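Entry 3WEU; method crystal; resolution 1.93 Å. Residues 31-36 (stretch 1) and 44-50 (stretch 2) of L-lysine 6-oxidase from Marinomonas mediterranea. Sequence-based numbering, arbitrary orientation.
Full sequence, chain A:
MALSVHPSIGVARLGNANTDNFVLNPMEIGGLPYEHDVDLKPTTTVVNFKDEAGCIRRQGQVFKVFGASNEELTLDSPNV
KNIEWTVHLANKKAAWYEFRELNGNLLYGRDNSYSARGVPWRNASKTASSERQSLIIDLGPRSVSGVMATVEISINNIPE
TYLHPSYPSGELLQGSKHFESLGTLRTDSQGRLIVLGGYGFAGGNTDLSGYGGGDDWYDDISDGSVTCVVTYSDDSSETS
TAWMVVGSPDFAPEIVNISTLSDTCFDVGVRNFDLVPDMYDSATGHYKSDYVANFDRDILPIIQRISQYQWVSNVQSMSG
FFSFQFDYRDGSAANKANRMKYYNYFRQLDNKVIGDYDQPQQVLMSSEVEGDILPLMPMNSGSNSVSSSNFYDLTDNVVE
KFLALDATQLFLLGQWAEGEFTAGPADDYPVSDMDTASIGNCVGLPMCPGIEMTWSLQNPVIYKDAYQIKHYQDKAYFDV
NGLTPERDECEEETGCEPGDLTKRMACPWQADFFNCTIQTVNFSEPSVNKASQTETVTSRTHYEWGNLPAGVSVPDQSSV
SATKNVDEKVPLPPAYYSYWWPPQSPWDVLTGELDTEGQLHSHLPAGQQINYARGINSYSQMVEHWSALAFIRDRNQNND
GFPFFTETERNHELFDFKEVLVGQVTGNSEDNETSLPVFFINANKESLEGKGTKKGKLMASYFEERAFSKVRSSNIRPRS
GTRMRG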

ATOM      1  N   GLY A  31       1.282   6.085  42.772  1.00 16.76           N
ATOM      2  CA  GLY A  31       2.612   6.282  43.256  1.00 16.18           C
ATOM      3  C   GLY A  31       3.625   6.255  42.155  1.00 16.24           C
ATOM      4  O   GLY A  31       3.467   5.509  41.156  1.00 14.69           O
ATOM      5  N   LEU A  32       4.695   7.033  42.306  1.00 12.81           N
ATOM      6  CA  LEU A  32       5.806   6.930  41.370  1.00 14.64           C
ATOM      7  C   LEU A  32       6.586   5.619  41.581  1.00 14.45           C
ATOM      8  O   LEU A  32       6.627   5.112  42.665  1.00 16.03           O
ATOM      9  CB  LEU A  32       6.741   8.123  41.528  1.00 14.75           C
ATOM     10  CG  LEU A  32       6.259   9.484  41.065  1.00 15.78           C
ATOM     11  CD1 LEU A  32       7.226  10.611  41.465  1.00 16.85           C
ATOM     12  CD2 LEU A  32       6.117   9.555  39.566  1.00 17.47           C
ATOM     13  N   PRO A  33       7.172   5.065  40.554  1.00 14.67           N
ATOM     14  CA  PRO A  33       8.147   3.978  40.717  1.00 15.13           C
ATOM     15  C   PRO A  33       9.437   4.515  41.349  1.00 15.42           C
ATOM     16  O   PRO A  33       9.606   5.729  41.502  1.00 15.25           O
ATOM     17  CB  PRO A  33       8.400   3.511  39.293  1.00 14.52           C
ATOM     18  CG  PRO A  33       8.212   4.755  38.506  1.00 16.07           C
ATOM     19  CD  PRO A  33       7.082   5.497  39.169  1.00 15.36           C
ATOM     20  N   TYR A  34      10.316   3.599  41.788  1.00 16.09           N
ATOM     21  CA  TYR A  34      11.430   3.931  42.664  1.00 16.73           C
ATOM     22  C   TYR A  34      12.772   3.659  42.079  1.00 17.85           C
ATOM     23  O   TYR A  34      12.980   2.662  41.423  1.00 15.92           O
ATOM     24  CB  TYR A  34      11.349   3.096  43.971  1.00 16.50           C
ATOM     25  CG  TYR A  34      10.497   3.738  44.972  1.00 16.18           C
ATOM     26  CD1 TYR A  34       9.078   3.723  44.849  1.00 18.67           C
ATOM     27  CD2 TYR A  34      11.066   4.440  46.008  1.00 18.47           C
ATOM     28  CE1 TYR A  34       8.295   4.390  45.763  1.00 20.02           C
ATOM     29  CE2 TYR A  34      10.295   5.154  46.900  1.00 19.70           C
ATOM     30  CZ  TYR A  34       8.923   5.101  46.775  1.00 21.31           C
ATOM     31  OH  TYR A  34       8.244   5.755  47.709  1.00 21.87           O
ATOM     32  N   GLU A  35      13.706   4.576  42.332  1.00 16.15           N
ATOM     33  CA  GLU A  35      15.104   4.261  42.170  1.00 15.58           C
ATOM     34  C   GLU A  35      15.467   3.209  43.213  1.00 17.01           C
ATOM     35  O   GLU A  35      14.695   2.951  44.186  1.00 16.14           O
ATOM     36  CB  GLU A  35      15.964   5.506  42.369  1.00 16.92           C
ATOM     37  CG  GLU A  35      15.718   6.658  41.411  1.00 17.27           C
ATOM     38  CD  GLU A  35      15.991   6.368  39.963  1.00 19.24           C
ATOM     39  OE1 GLU A  35      16.854   5.490  39.677  1.00 19.35           O
ATOM     40  OE2 GLU A  35      15.415   7.103  39.131  1.00 19.87           O
ATOM     41  N   HIS A  36      16.629   2.592  43.042  1.00 15.75           N
ATOM     42  CA  HIS A  36      17.060   1.625  44.001  1.00 16.88           C
ATOM     43  C   HIS A  36      18.565   1.710  44.263  1.00 18.46           C
ATOM     44  O   HIS A  36      19.284   2.277  43.455  1.00 18.92           O
ATOM     45  CB  HIS A  36      16.683   0.219  43.490  1.00 16.61           C
ATOM     46  CG  HIS A  36      17.369  -0.133  42.225  1.00 19.06           C
ATOM     47  ND1 HIS A  36      18.674  -0.579  42.192  1.00 20.39           N
ATOM     48  CD2 HIS A  36      16.949  -0.088  40.938  1.00 19.07           C
ATOM     49  CE1 HIS A  36      19.045  -0.748  40.938  1.00 20.40           C
ATOM     50  NE2 HIS A  36      18.022  -0.439  40.154  1.00 22.11           N
ATOM     51  N   THR A  44      14.593   6.368  46.623  1.00 19.27           N
ATOM     52  CA  THR A  44      13.836   7.582  46.341  1.00 21.42           C
ATOM     53  C   THR A  44      12.956   7.289  45.167  1.00 18.64           C
ATOM     54  O   THR A  44      13.224   6.356  44.410  1.00 17.31           O
ATOM     55  CB  THR A  44      14.732   8.757  45.899  1.00 22.98           C
ATOM     56  OG1 THR A  44      15.280   8.535  44.570  1.00 26.84           O
ATOM     57  CG2 THR A  44      15.828   8.997  46.786  1.00 27.60           C
ATOM     58  N   THR A  45      11.937   8.107  44.956  1.00 17.07           N
ATOM     59  CA  THR A  45      11.167   7.985  43.730  1.00 17.29           C
ATOM     60  C   THR A  45      12.011   8.328  42.530  1.00 19.52           C
ATOM     61  O   THR A  45      13.090   8.988  42.600  1.00 16.92           O
ATOM     62  CB  THR A  45       9.916   8.834  43.767  1.00 18.70           C
ATOM     63  OG1 THR A  45      10.290  10.110  44.211  1.00 17.48           O
ATOM     64  CG2 THR A  45       8.977   8.263  44.742  1.00 19.13           C
ATOM     65  N   VAL A  46      11.556   7.839  41.394  1.00 16.78           N
ATOM     66  CA  VAL A  46      12.261   7.962  40.120  1.00 17.62           C
ATOM     67  C   VAL A  46      12.690   9.387  39.822  1.00 17.12           C
ATOM     68  O   VAL A  46      11.922  10.338  39.992  1.00 17.51           O
ATOM     69  CB  VAL A  46      11.362   7.462  38.979  1.00 16.76           C
ATOM     70  CG1 VAL A  46      10.122   8.319  38.890  1.00 16.07           C
ATOM     71  CG2 VAL A  46      12.069   7.495  37.625  1.00 17.04           C
ATOM     72  N   VAL A  47      13.931   9.523  39.377  1.00 16.92           N
ATOM     73  CA  VAL A  47      14.409  10.794  38.899  1.00 18.77           C
ATOM     74  C   VAL A  47      14.012  10.898  37.441  1.00 17.45           C
ATOM     75  O   VAL A  47      13.113  11.672  37.151  1.00 18.32           O
ATOM     76  CB  VAL A  47      15.927  10.916  39.115  1.00 20.71           C
ATOM     77  CG1 VAL A  47      16.441  12.232  38.562  1.00 23.36           C
ATOM     78  CG2 VAL A  47      16.261  10.748  40.608  1.00 24.95           C
ATOM     79  N   ASN A  48      14.663  10.176  36.523  1.00 15.64           N
ATOM     80  CA  ASN A  48      14.242  10.156  35.126  1.00 16.91           C
ATOM     81  C   ASN A  48      13.661   8.825  34.678  1.00 16.44           C
ATOM     82  O   ASN A  48      14.217   7.799  35.012  1.00 16.38           O
ATOM     83  CB  ASN A  48      15.403  10.518  34.219  1.00 20.83           C
ATOM     84  CG  ASN A  48      15.888  11.962  34.415  1.00 26.60           C
ATOM     85  OD1 ASN A  48      15.152  12.868  34.716  1.00 28.37           O
ATOM     86  ND2 ASN A  48      17.147  12.129  34.301  1.00 35.11           N
ATOM     87  N   PHE A  49      12.572   8.849  33.917  1.00 14.77           N
ATOM     88  CA  PHE A  49      11.979   7.622  33.460  1.00 15.63           C
ATOM     89  C   PHE A  49      12.791   7.002  32.320  1.00 15.72           C
ATOM     90  O   PHE A  49      12.682   5.782  32.042  1.00 16.40           O
ATOM     91  CB  PHE A  49      10.585   7.899  32.929  1.00 16.09           C
ATOM     92  CG  PHE A  49       9.604   8.270  33.974  1.00 16.50           C
ATOM     93  CD1 PHE A  49       9.200   9.591  34.135  1.00 16.33           C
ATOM     94  CD2 PHE A  49       9.046   7.261  34.798  1.00 16.92           C
ATOM     95  CE1 PHE A  49       8.245   9.936  35.104  1.00 16.61           C
ATOM     96  CE2 PHE A  49       8.075   7.628  35.759  1.00 18.04           C
ATOM     97  CZ  PHE A  49       7.713   8.942  35.916  1.00 15.88           C
ATOM     98  N   LYS A  50      13.540   7.857  31.628  1.00 14.67           N
ATOM     99  CA  LYS A  50      14.307   7.451  30.455  1.00 14.98           C
ATOM    100  C   LYS A  50      15.793   7.624  30.751  1.00 16.43           C
ATOM    101  O   LYS A  50      16.191   8.436  31.575  1.00 14.79           O
ATOM    102  CB  LYS A  50      13.973   8.286  29.227  1.00 16.39           C
ATOM    103  CG  LYS A  50      12.503   8.235  28.836  1.00 15.98           C
ATOM    104  CD  LYS A  50      12.308   8.796  27.465  1.00 17.05           C
ATOM    105  CE  LYS A  50      10.838   8.965  27.111  1.00 16.14           C
ATOM    106  NZ  LYS A  50      10.598   9.531  25.804  1.00 15.13           N
TER
HETATM  107  O   HOH W   1      17.185   8.753  36.631  1.00 21.93           O

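The two stretches meet through a short antiparallel bridge centred on Tyr34 and Thr45, whose CA atoms lie 4.2 Å apart. This is a non-hydrogen-bonded pair, so the hydrogen bonds come from the neighbouring residues: Val46 N donates to Pro33 O at 2.9 Å, and Glu35 N donates to Thr44 O at 2.8 Å. The same two carbonyl oxygens also receive CA-H...O contacts, Thr45 CA to Pro33 O and Tyr34 CA to Thr44 O, both 3.5 Å, as expected where alpha carbons face each other across such a pair. Proline is tolerated at position 33 because the pairing across the stretches uses its carbonyl, so its lack of an amide hydrogen costs no bond here.

The bridge is brief. The end-to-end directions of the touching parts differ by 103°, and beyond Val46 a side chain takes over from main-chain pairing. Glu35, with chi1 and chi2 both m, brings its carboxylate to stretch 2, where OE2 accepts from Val47 N at 2.8 Å with a nearly straight angle of 168°. A glutamate is long enough to reach this amide and supplies the acceptor it needs. One water extends the arrangement, accepting from Asn48 N at 2.9 Å and donating a weak bond to Glu35 OE2 at 3.5 Å.

The CB of Tyr34 points away overall, but its ring comes back over Thr45, whose methyl CG2 lies 4.1 Å from the ring centroid and 23° off the normal, a CH-pi contact. Threonine provides that methyl, and Thr45 CG2 also lies 3.9 Å from Leu32 CB.

Leu32, Pro33, Val46 and Phe49, all buried, form an apolar cluster; their hydrocarbon side chains carry no polar group that would need a partner there. Leu32 CD2 packs 4.2 Å from Val46 CG1 and meets the edge of the Phe49 ring, 4.0 Å from CZ. Pro33 CG lies 4.1 Å from Val46 CG1 and 4.0 Å from Phe49 CE2.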